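Local coordinates for protein DNA alpha-glucosyltransferase (Enterobacteria phage T4, PDB 1YA6) that belongs to the DNA alpha-glucosyltransferases, two-domain glycosyltransferases of the GT-B clan, and here holds uridine-5'-diphosphate between its two domains, at residues F141-N146 and Q305-Y310; I251-Y256 and A272-C277. All blocks are in the same frame, centred on the assembly; numbering follows the deposited sequence.

Interaction 1: F141-N146 and Q305-Y310; sequences FSHSDN and QRSLEY. With UDP (uridine-5'-diphosphate), chain I; NCO (cobalt hexammine(III)), chain F.
With CG anti to the carbonyl carbon (chi1 -80°), the H143 ring swings toward S307, whose OG is likewise anti to its own carbonyl carbon (chi1 -55°). H143 ND1 and S307 OG are hydrogen-bonded at 2.8 Å; OG lies at the ring edge, in plane. Q305 reaches the other end of the turn on an extended chain. Q305 OE1 accepts D145 N at 3.2 Å, 15° from the carbonyl plane, while Q305 NE2 donates to D145 OD2 at 3.3 Å from above the carboxylate plane, so both ends of the amide hold one residue. S144 OG is bonded instead to K302 O. Between these two grips one water donates to H143 O (2.7 Å) and accepts S307 N, with a weaker bond from Q305 N. The contact ties the exit of strand 139-142, in one Rossmann-like sheet of the GT-B fold, to the loop following strand 290-295 of the other. That loop runs on to the ligands: E309, N-cap of helix 310-318, takes N3 of cobalt hexammine on OE2 at 2.7 Å, and also salt-bridges K212. Y310 N donates to UDP O1A at 3.1 Å, where the helix N-terminus would favour the phosphate's negative charge.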
ATOM      1  N   PHE C 141       2.570   8.152 -15.506  1.00 48.47           N
ATOM      2  CA  PHE C 141       2.526   8.698 -14.147  1.00 47.63           C
ATOM      3  C   PHE C 141       3.648   8.082 -13.321  1.00 49.73           C
ATOM      4  O   PHE C 141       3.939   6.896 -13.451  1.00 51.08           O
ATOM      5  CB  PHE C 141       1.230   8.332 -13.439  1.00 47.58           C
ATOM      6  CG  PHE C 141       0.012   9.033 -13.953  1.00 49.19           C
ATOM      7  CD1 PHE C 141      -0.794   8.440 -14.921  1.00 48.68           C
ATOM      8  CD2 PHE C 141      -0.383  10.254 -13.404  1.00 48.29           C
ATOM      9  CE1 PHE C 141      -1.987   9.050 -15.328  1.00 48.57           C
ATOM     10  CE2 PHE C 141      -1.564  10.867 -13.803  1.00 48.62           C
ATOM     11  CZ  PHE C 141      -2.371  10.259 -14.769  1.00 48.30           C
ATOM     12  N   SER C 142       4.282   8.871 -12.465  1.00 51.27           N
ATOM     13  CA  SER C 142       5.326   8.319 -11.618  1.00 54.16           C
ATOM     14  C   SER C 142       5.096   8.898 -10.233  1.00 54.75           C
ATOM     15  O   SER C 142       4.220   9.741 -10.056  1.00 54.79           O
ATOM     16  CB  SER C 142       6.714   8.685 -12.139  1.00 55.55           C
ATOM     17  OG  SER C 142       7.155   9.925 -11.623  1.00 60.28           O
ATOM     18  N   HIS C 143       5.862   8.443  -9.252  1.00 56.07           N
ATOM     19  CA  HIS C 143       5.700   8.936  -7.894  1.00 58.81           C
ATOM     20  C   HIS C 143       6.506  10.195  -7.628  1.00 62.33           C
ATOM     21  O   HIS C 143       6.232  10.918  -6.670  1.00 61.07           O
ATOM     22  CB  HIS C 143       6.099   7.861  -6.884  1.00 57.01           C
ATOM     23  CG  HIS C 143       5.039   6.833  -6.647  1.00 56.58           C
ATOM     24  ND1 HIS C 143       3.839   7.130  -6.035  1.00 55.86           N
ATOM     25  CD2 HIS C 143       4.996   5.511  -6.939  1.00 54.98           C
ATOM     26  CE1 HIS C 143       3.103   6.036  -5.958  1.00 54.36           C
ATOM     27  NE2 HIS C 143       3.782   5.041  -6.500  1.00 57.04           N
ATOM     28  N   SER C 144       7.501  10.459  -8.467  1.00 67.11           N
ATOM     29  CA  SER C 144       8.329  11.638  -8.276  1.00 74.18           C
ATOM     30  C   SER C 144       9.021  12.096  -9.543  1.00 78.91           C
ATOM     31  O   SER C 144       9.397  11.280 -10.389  1.00 79.54           O
ATOM     32  CB  SER C 144       9.386  11.377  -7.196  1.00 74.76           C
ATOM     33  OG  SER C 144      10.224  12.512  -7.016  1.00 75.70           O
ATOM     34  N   ASP C 145       9.188  13.413  -9.660  1.00 85.02           N
ATOM     35  CA  ASP C 145       9.852  14.026 -10.813  1.00 89.40           C
ATOM     36  C   ASP C 145      11.366  13.988 -10.581  1.00 91.88           C
ATOM     37  O   ASP C 145      12.145  13.708 -11.500  1.00 91.95           O
ATOM     38  CB  ASP C 145       9.382  15.477 -10.991  1.00 89.90           C
ATOM     39  CG  ASP C 145       7.873  15.587 -11.183  1.00 91.97           C
ATOM     40  OD1 ASP C 145       7.343  14.971 -12.136  1.00 91.50           O
ATOM     41  OD2 ASP C 145       7.217  16.295 -10.382  1.00 92.47           O
ATOM     42  N   ASN C 146      11.769  14.261  -9.340  1.00 94.43           N
ATOM     43  CA  ASN C 146      13.178  14.246  -8.959  1.00 97.50           C
ATOM     44  C   ASN C 146      13.555  12.819  -8.550  1.00 99.04           C
ATOM     45  O   ASN C 146      13.995  12.583  -7.417  1.00 99.99           O
ATOM     46  CB  ASN C 146      13.436  15.194  -7.775  1.00 98.57           C
ATOM     47  CG  ASN C 146      13.006  16.630  -8.054  1.00 99.85           C
ATOM     48  OD1 ASN C 146      13.450  17.255  -9.021  1.00 99.99           O
ATOM     49  ND2 ASN C 146      12.144  17.162  -7.194  1.00 99.99           N
ATOM     50  N   GLN C 305       7.359  12.700  -2.819  1.00 76.39           N
ATOM     51  CA  GLN C 305       6.674  13.911  -3.232  1.00 70.34           C
ATOM     52  C   GLN C 305       5.359  14.034  -2.469  1.00 66.80           C
ATOM     53  O   GLN C 305       5.292  14.772  -1.490  1.00 65.87           O
ATOM     54  CB  GLN C 305       6.444  13.916  -4.742  1.00 69.33           C
ATOM     55  CG  GLN C 305       6.326  15.320  -5.303  1.00 71.01           C
ATOM     56  CD  GLN C 305       6.587  15.388  -6.791  1.00 72.00           C
ATOM     57  OE1 GLN C 305       7.605  14.901  -7.273  1.00 74.36           O
ATOM     58  NE2 GLN C 305       5.672  16.008  -7.529  1.00 74.34           N
ATOM     59  N   ARG C 306       4.328  13.299  -2.882  1.00 63.08           N
ATOM     60  CA  ARG C 306       3.034  13.374  -2.202  1.00 61.01           C
ATOM     61  C   ARG C 306       2.439  12.013  -1.891  1.00 60.01           C
ATOM     62  O   ARG C 306       1.452  11.907  -1.170  1.00 60.69           O
ATOM     63  CB  ARG C 306       2.012  14.130  -3.055  1.00 61.81           C
ATOM     64  CG  ARG C 306       2.372  15.559  -3.424  1.00 63.79           C
ATOM     65  CD  ARG C 306       1.238  16.178  -4.227  1.00 65.75           C
ATOM     66  NE  ARG C 306       0.943  15.391  -5.423  1.00 68.19           N
ATOM     67  CZ  ARG C 306      -0.149  15.526  -6.172  1.00 68.13           C
ATOM     68  NH1 ARG C 306      -0.314  14.756  -7.239  1.00 68.16           N
ATOM     69  NH2 ARG C 306      -1.079  16.420  -5.859  1.00 66.91           N
ATOM     70  N   SER C 307       3.043  10.966  -2.432  1.00 59.04           N
ATOM     71  CA  SER C 307       2.518   9.620  -2.248  1.00 55.59           C
ATOM     72  C   SER C 307       2.761   8.923  -0.922  1.00 54.33           C
ATOM     73  O   SER C 307       3.898   8.641  -0.552  1.00 53.91           O
ATOM     74  CB  SER C 307       3.027   8.708  -3.368  1.00 53.64           C
ATOM     75  OG  SER C 307       2.719   9.246  -4.642  1.00 55.02           O
ATOM     76  N   LEU C 308       1.678   8.653  -0.204  1.00 52.16           N
ATOM     77  CA  LEU C 308       1.777   7.895   1.026  1.00 50.67           C
ATOM     78  C   LEU C 308       1.491   6.474   0.534  1.00 49.51           C
ATOM     79  O   LEU C 308       1.148   6.286  -0.642  1.00 48.17           O
ATOM     80  CB  LEU C 308       0.717   8.316   2.047  1.00 50.49           C
ATOM     81  CG  LEU C 308       1.053   9.472   2.986  1.00 52.36           C
ATOM     82  CD1 LEU C 308      -0.093   9.629   3.994  1.00 51.08           C
ATOM     83  CD2 LEU C 308       2.378   9.207   3.714  1.00 51.56           C
ATOM     84  N   GLU C 309       1.624   5.490   1.417  1.00 47.13           N
ATOM     85  CA  GLU C 309       1.389   4.095   1.064  1.00 45.08           C
ATOM     86  C   GLU C 309       0.048   3.583   1.578  1.00 44.10           C
ATOM     87  O   GLU C 309      -0.459   4.058   2.593  1.00 43.05           O
ATOM     88  CB  GLU C 309       2.509   3.239   1.631  1.00 45.44           C
ATOM     89  CG  GLU C 309       3.867   3.652   1.123  1.00 48.48           C
ATOM     90  CD  GLU C 309       4.956   2.732   1.615  1.00 49.87           C
ATOM     91  OE1 GLU C 309       5.346   2.856   2.795  1.00 49.79           O
ATOM     92  OE2 GLU C 309       5.402   1.871   0.825  1.00 50.05           O
ATOM     93  N   TYR C 310      -0.530   2.608   0.885  1.00 41.62           N
ATOM     94  CA  TYR C 310      -1.809   2.078   1.317  1.00 41.03           C
ATOM     95  C   TYR C 310      -1.930   1.823   2.815  1.00 42.63           C
ATOM     96  O   TYR C 310      -2.939   2.204   3.417  1.00 44.27           O
ATOM     97  CB  TYR C 310      -2.169   0.825   0.511  1.00 38.33           C
ATOM     98  CG  TYR C 310      -2.695   1.247  -0.831  1.00 37.99           C
ATOM     99  CD1 TYR C 310      -2.006   0.967  -2.013  1.00 37.13           C
ATOM    100  CD2 TYR C 310      -3.805   2.080  -0.901  1.00 36.28           C
ATOM    101  CE1 TYR C 310      -2.411   1.534  -3.224  1.00 36.75           C
ATOM    102  CE2 TYR C 310      -4.213   2.641  -2.091  1.00 35.99           C
ATOM    103  CZ  TYR C 310      -3.521   2.382  -3.246  1.00 34.97           C
ATOM    104  OH  TYR C 310      -3.918   3.038  -4.393  1.00 33.58           O
TER
HETATM  105  N1  UDP I2001      -1.413  -6.073   2.608  1.00 44.19           N
HETATM  106  C2  UDP I2001      -2.227  -7.160   2.804  1.00 45.17           C
HETATM  107  N3  UDP I2001      -1.601  -8.266   3.320  1.00 45.57           N
HETATM  108  C4  UDP I2001      -0.275  -8.382   3.672  1.00 45.06           C
HETATM  109  C5  UDP I2001       0.498  -7.193   3.468  1.00 45.15           C
HETATM  110  C6  UDP I2001      -0.086  -6.107   2.954  1.00 44.28           C
HETATM  111  O2  UDP I2001      -3.421  -7.142   2.548  1.00 46.09           O
HETATM  112  O4  UDP I2001       0.146  -9.459   4.114  1.00 41.00           O
HETATM  113  C1' UDP I2001      -2.016  -4.889   1.988  1.00 45.01           C
HETATM  114  C2' UDP I2001      -1.820  -3.606   2.782  1.00 46.38           C
HETATM  115  O2' UDP I2001      -2.880  -3.451   3.702  1.00 48.65           O
HETATM  116  C3' UDP I2001      -1.833  -2.557   1.672  1.00 45.53           C
HETATM  117  C4' UDP I2001      -1.166  -3.285   0.506  1.00 44.24           C
HETATM  118  O4' UDP I2001      -1.381  -4.699   0.743  1.00 43.19           O
HETATM  119  O3' UDP I2001      -3.170  -2.228   1.342  1.00 47.19           O
HETATM  120  C5' UDP I2001       0.316  -3.036   0.348  1.00 41.82           C
HETATM  121  O5' UDP I2001       0.541  -1.749  -0.214  1.00 42.29           O
HETATM  122  PA  UDP I2001       1.467  -0.668   0.513  1.00 44.58           P
HETATM  123  O1A UDP I2001       1.487   0.545  -0.354  1.00 42.02           O
HETATM  124  O2A UDP I2001       1.022  -0.558   1.924  1.00 39.93           O
HETATM  125  O3A UDP I2001       2.973  -1.322   0.544  1.00 42.62           O
HETATM  126  PB  UDP I2001       3.747  -2.319  -0.498  1.00 38.21           P
HETATM  127  O1B UDP I2001       5.146  -1.817  -0.601  1.00 44.25           O
HETATM  128  O2B UDP I2001       3.503  -3.714  -0.061  1.00 42.01           O
HETATM  129  O3B UDP I2001       3.026  -2.086  -1.897  1.00 38.26           O
HETATM  130 CO   NCO F2002       4.975   1.042  -3.159  1.00 63.92          CO
HETATM  131  N1  NCO F2002       3.793   0.435  -1.660  1.00 66.69           N
HETATM  132  N2  NCO F2002       3.763   2.616  -3.448  1.00 65.84           N
HETATM  133  N3  NCO F2002       6.019   2.067  -1.822  1.00 65.58           N
HETATM  134  N4  NCO F2002       6.153   1.678  -4.637  1.00 63.73           N
HETATM  135  N5  NCO F2002       6.175  -0.555  -2.878  1.00 63.96           N
HETATM  136  N6  NCO F2002       3.879  -0.042  -4.464  1.00 64.74           N
HETATM  137  O   HOH W   1       5.433  10.857  -4.074  1.00 57.21           O

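Interaction 2: I251-Y256 and A272-C277; sequences IPYEYY and AQILDC. With UDP (uridine-5'-diphosphate), chain I.
Y255 and I274 pack closely across two neighbouring parallel strands, Y255 CE1 lying 3.6 Å from I274 CG2, with the side chains crossing at about a right angle. I274 O sits over one face of the Y255 ring, offset toward its rim. The I274 CG1 branch, anti to the carbonyl carbon (chi1 -47°), reaches along the same sheet face to Y253 CB at 3.9 Å. F243 meets both tyrosine rings, edge-to-face in the case of Y253, and F218 of helix 214-225 touches I274; Y255 OH bonds to L237 O. The backbone ladder is regular through the middle: E254 N bonds to A272 O at 3.1 Å and I274 N to E254 O at 3.0 Å. Y256 N follows, bonded to I274 O at 2.8 Å. The ladder slackens at the C-terminal end, where D276 N to Y256 O is long and weak at 3.4 Å.

Against this close-packed Y253/Y255/I274 face, the rim is looser: P252 is exposed and E254 partly so, E254 merely lying side by side with Q273 and pointing the same way. Beyond the strand end, C277 CA comes within 3.3 Å of UDP O4. The N-to-C directions of 253-256 and 272-275 differ by 25°; 253-256 is one of the two outermost strands and 272-275 its neighbour in a seven-stranded parallel sheet, the Rossmann-like sheet of one GT-B domain.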
ATOM      1  N   ILE C 251      16.299 -11.814  17.982  1.00 61.08           N
ATOM      2  CA  ILE C 251      15.185 -10.986  18.454  1.00 60.90           C
ATOM      3  C   ILE C 251      13.979 -11.841  18.892  1.00 61.25           C
ATOM      4  O   ILE C 251      13.489 -12.680  18.136  1.00 60.57           O
ATOM      5  CB  ILE C 251      14.751 -10.007  17.346  1.00 61.27           C
ATOM      6  CG1 ILE C 251      15.874  -9.002  17.098  1.00 62.06           C
ATOM      7  CG2 ILE C 251      13.448  -9.325  17.715  1.00 61.31           C
ATOM      8  CD1 ILE C 251      15.506  -7.866  16.147  1.00 63.65           C
ATOM      9  N   PRO C 252      13.482 -11.628  20.122  1.00 61.89           N
ATOM     10  CA  PRO C 252      12.338 -12.387  20.656  1.00 62.26           C
ATOM     11  C   PRO C 252      10.995 -12.142  19.944  1.00 62.33           C
ATOM     12  O   PRO C 252      10.582 -10.993  19.734  1.00 62.11           O
ATOM     13  CB  PRO C 252      12.309 -11.962  22.125  1.00 60.56           C
ATOM     14  CG  PRO C 252      12.740 -10.534  22.048  1.00 60.59           C
ATOM     15  CD  PRO C 252      13.901 -10.580  21.072  1.00 61.44           C
ATOM     16  N   TYR C 253      10.314 -13.228  19.590  1.00 61.18           N
ATOM     17  CA  TYR C 253       9.027 -13.131  18.905  1.00 60.89           C
ATOM     18  C   TYR C 253       8.316 -14.486  18.914  1.00 62.51           C
ATOM     19  O   TYR C 253       8.949 -15.523  19.127  1.00 63.27           O
ATOM     20  CB  TYR C 253       9.253 -12.673  17.451  1.00 57.67           C
ATOM     21  CG  TYR C 253       9.885 -13.729  16.569  1.00 53.92           C
ATOM     22  CD1 TYR C 253       9.116 -14.753  16.017  1.00 54.87           C
ATOM     23  CD2 TYR C 253      11.257 -13.752  16.349  1.00 52.74           C
ATOM     24  CE1 TYR C 253       9.695 -15.783  15.273  1.00 52.62           C
ATOM     25  CE2 TYR C 253      11.849 -14.771  15.606  1.00 52.37           C
ATOM     26  CZ  TYR C 253      11.060 -15.789  15.073  1.00 53.88           C
ATOM     27  OH  TYR C 253      11.634 -16.831  14.366  1.00 52.02           O
ATOM     28  N   GLU C 254       7.003 -14.473  18.687  1.00 64.47           N
ATOM     29  CA  GLU C 254       6.192 -15.698  18.621  1.00 65.65           C
ATOM     30  C   GLU C 254       5.452 -15.623  17.286  1.00 64.69           C
ATOM     31  O   GLU C 254       4.702 -14.684  17.040  1.00 63.92           O
ATOM     32  CB  GLU C 254       5.194 -15.753  19.786  1.00 69.15           C
ATOM     33  CG  GLU C 254       5.787 -16.232  21.118  1.00 73.79           C
ATOM     34  CD  GLU C 254       4.941 -15.820  22.326  1.00 77.52           C
ATOM     35  OE1 GLU C 254       5.137 -16.386  23.426  1.00 78.82           O
ATOM     36  OE2 GLU C 254       4.085 -14.916  22.178  1.00 79.11           O
ATOM     37  N   TYR C 255       5.661 -16.614  16.427  1.00 65.30           N
ATOM     38  CA  TYR C 255       5.062 -16.611  15.091  1.00 65.21           C
ATOM     39  C   TYR C 255       3.718 -17.331  14.924  1.00 65.54           C
ATOM     40  O   TYR C 255       3.545 -18.459  15.391  1.00 65.64           O
ATOM     41  CB  TYR C 255       6.067 -17.197  14.087  1.00 64.20           C
ATOM     42  CG  TYR C 255       5.957 -16.617  12.695  1.00 63.16           C
ATOM     43  CD1 TYR C 255       6.558 -15.403  12.378  1.00 64.22           C
ATOM     44  CD2 TYR C 255       5.234 -17.271  11.704  1.00 63.01           C
ATOM     45  CE1 TYR C 255       6.446 -14.853  11.103  1.00 64.95           C
ATOM     46  CE2 TYR C 255       5.112 -16.732  10.426  1.00 64.15           C
ATOM     47  CZ  TYR C 255       5.722 -15.524  10.134  1.00 65.05           C
ATOM     48  OH  TYR C 255       5.623 -14.997   8.867  1.00 65.33           O
ATOM     49  N   TYR C 256       2.781 -16.675  14.233  1.00 65.97           N
ATOM     50  CA  TYR C 256       1.454 -17.236  13.969  1.00 66.27           C
ATOM     51  C   TYR C 256       1.066 -17.126  12.507  1.00 67.40           C
ATOM     52  O   TYR C 256       1.526 -16.234  11.792  1.00 67.21           O
ATOM     53  CB  TYR C 256       0.365 -16.516  14.765  1.00 63.88           C
ATOM     54  CG  TYR C 256       0.644 -16.397  16.230  1.00 63.47           C
ATOM     55  CD1 TYR C 256       1.445 -15.364  16.719  1.00 62.62           C
ATOM     56  CD2 TYR C 256       0.142 -17.340  17.132  1.00 61.61           C
ATOM     57  CE1 TYR C 256       1.746 -15.270  18.068  1.00 63.54           C
ATOM     58  CE2 TYR C 256       0.438 -17.261  18.485  1.00 61.39           C
ATOM     59  CZ  TYR C 256       1.244 -16.226  18.950  1.00 63.41           C
ATOM     60  OH  TYR C 256       1.587 -16.160  20.281  1.00 62.83           O
ATOM     61  N   ALA C 272       7.013  -9.612  20.887  1.00 65.08           N
ATOM     62  CA  ALA C 272       6.219  -9.251  19.720  1.00 62.96           C
ATOM     63  C   ALA C 272       5.555 -10.473  19.071  1.00 61.55           C
ATOM     64  O   ALA C 272       6.206 -11.490  18.795  1.00 59.93           O
ATOM     65  CB  ALA C 272       7.095  -8.525  18.701  1.00 63.03           C
ATOM     66  N   GLN C 273       4.246 -10.368  18.851  1.00 60.19           N
ATOM     67  CA  GLN C 273       3.491 -11.442  18.216  1.00 58.62           C
ATOM     68  C   GLN C 273       3.537 -11.095  16.732  1.00 58.45           C
ATOM     69  O   GLN C 273       3.185  -9.978  16.337  1.00 58.44           O
ATOM     70  CB  GLN C 273       2.035 -11.469  18.707  1.00 57.91           C
ATOM     71  CG  GLN C 273       1.824 -11.559  20.237  1.00 54.38           C
ATOM     72  CD  GLN C 273       2.542 -12.739  20.893  1.00 52.33           C
ATOM     73  OE1 GLN C 273       3.648 -12.591  21.428  1.00 50.57           O
ATOM     74  NE2 GLN C 273       1.917 -13.912  20.853  1.00 45.89           N
ATOM     75  N   ILE C 274       3.977 -12.045  15.919  1.00 56.94           N
ATOM     76  CA  ILE C 274       4.107 -11.815  14.495  1.00 55.36           C
ATOM     77  C   ILE C 274       3.154 -12.664  13.675  1.00 54.33           C
ATOM     78  O   ILE C 274       3.127 -13.888  13.787  1.00 53.28           O
ATOM     79  CB  ILE C 274       5.564 -12.105  14.025  1.00 57.10           C
ATOM     80  CG1 ILE C 274       6.561 -11.437  14.981  1.00 56.71           C
ATOM     81  CG2 ILE C 274       5.775 -11.605  12.588  1.00 54.78           C
ATOM     82  CD1 ILE C 274       6.317  -9.954  15.213  1.00 56.21           C
ATOM     83  N   LEU C 275       2.376 -11.999  12.837  1.00 53.31           N
ATOM     84  CA  LEU C 275       1.431 -12.683  11.970  1.00 53.80           C
ATOM     85  C   LEU C 275       2.022 -12.540  10.574  1.00 54.72           C
ATOM     86  O   LEU C 275       2.555 -11.474  10.257  1.00 56.15           O
ATOM     87  CB  LEU C 275       0.074 -11.987  12.068  1.00 51.77           C
ATOM     88  CG  LEU C 275      -1.013 -12.325  11.057  1.00 50.74           C
ATOM     89  CD1 LEU C 275      -1.280 -13.808  11.047  1.00 52.20           C
ATOM     90  CD2 LEU C 275      -2.258 -11.549  11.406  1.00 49.45           C
ATOM     91  N   ASP C 276       1.967 -13.585   9.747  1.00 55.20           N
ATOM     92  CA  ASP C 276       2.527 -13.457   8.403  1.00 57.39           C
ATOM     93  C   ASP C 276       1.530 -12.849   7.427  1.00 56.29           C
ATOM     94  O   ASP C 276       0.583 -12.172   7.842  1.00 57.36           O
ATOM     95  CB  ASP C 276       3.046 -14.797   7.871  1.00 62.17           C
ATOM     96  CG  ASP C 276       1.950 -15.778   7.561  1.00 67.38           C
ATOM     97  OD1 ASP C 276       2.276 -16.866   7.022  1.00 67.28           O
ATOM     98  OD2 ASP C 276       0.774 -15.464   7.853  1.00 72.45           O
ATOM     99  N   CYS C 277       1.751 -13.058   6.135  1.00 54.20           N
ATOM    100  CA  CYS C 277       0.847 -12.508   5.133  1.00 53.49           C
ATOM    101  C   CYS C 277      -0.586 -12.631   5.608  1.00 52.37           C
ATOM    102  O   CYS C 277      -1.096 -13.723   5.834  1.00 51.49           O
ATOM    103  CB  CYS C 277       1.043 -13.224   3.815  1.00 53.66           C
ATOM    104  SG  CYS C 277       2.746 -13.087   3.333  1.00 61.25           S
TER
HETATM  105  N1  UDP I2001      -1.413  -6.073   2.608  1.00 44.19           N
HETATM  106  C2  UDP I2001      -2.227  -7.160   2.804  1.00 45.17           C
HETATM  107  N3  UDP I2001      -1.601  -8.266   3.320  1.00 45.57           N
HETATM  108  C4  UDP I2001      -0.275  -8.382   3.672  1.00 45.06           C
HETATM  109  C5  UDP I2001       0.498  -7.193   3.468  1.00 45.15           C
HETATM  110  C6  UDP I2001      -0.086  -6.107   2.954  1.00 44.28           C
HETATM  111  O2  UDP I2001      -3.421  -7.142   2.548  1.00 46.09           O
HETATM  112  O4  UDP I2001       0.146  -9.459   4.114  1.00 41.00           O
HETATM  113  C1' UDP I2001      -2.016  -4.889   1.988  1.00 45.01           C
HETATM  114  C2' UDP I2001      -1.820  -3.606   2.782  1.00 46.38           C
HETATM  115  O2' UDP I2001      -2.880  -3.451   3.702  1.00 48.65           O
HETATM  116  C3' UDP I2001      -1.833  -2.557   1.672  1.00 45.53           C
HETATM  117  C4' UDP I2001      -1.166  -3.285   0.506  1.00 44.24           C
HETATM  118  O4' UDP I2001      -1.381  -4.699   0.743  1.00 43.19           O
HETATM  119  O3' UDP I2001      -3.170  -2.228   1.342  1.00 47.19           O
HETATM  120  C5' UDP I2001       0.316  -3.036   0.348  1.00 41.82           C
HETATM  121  O5' UDP I2001       0.541  -1.749  -0.214  1.00 42.29           O
HETATM  122  PA  UDP I2001       1.467  -0.668   0.513  1.00 44.58           P
HETATM  123  O1A UDP I2001       1.487   0.545  -0.354  1.00 42.02           O
HETATM  124  O2A UDP I2001       1.022  -0.558   1.924  1.00 39.93           O
HETATM  125  O3A UDP I2001       2.973  -1.322   0.544  1.00 42.62           O
HETATM  126  PB  UDP I2001       3.747  -2.319  -0.498  1.00 38.21           P
HETATM  127  O1B UDP I2001       5.146  -1.817  -0.601  1.00 44.25           O
HETATM  128  O2B UDP I2001       3.503  -3.714  -0.061  1.00 42.01           O
HETATM  129  O3B UDP I2001       3.026  -2.086  -1.897  1.00 38.26           O

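How the interactions relate
Interactions 1 and 2 lie on opposite sides of the chain's centre, their centres 31 Å apart and their nearest atoms about 14 Å apart, without touching; both nevertheless reach UDP. They approach it from different ends: Y310 of interaction 1 meets the alpha-phosphate, whereas C277 of interaction 2 lies beside O4 of the uracil. Residues 251-277 are nested in the chain between the segments of interaction 1. Strands 253-256 and 272-275 share a sheet with strand 290-295, which precedes the 305-310 loop; 141-146 begins on the last residues of strand 139-142 of the other sheet. Interaction 1 joins loops that leave different sheets, whereas interaction 2 pairs strands within one. C277 also packs on an adenine base of the bound DNA.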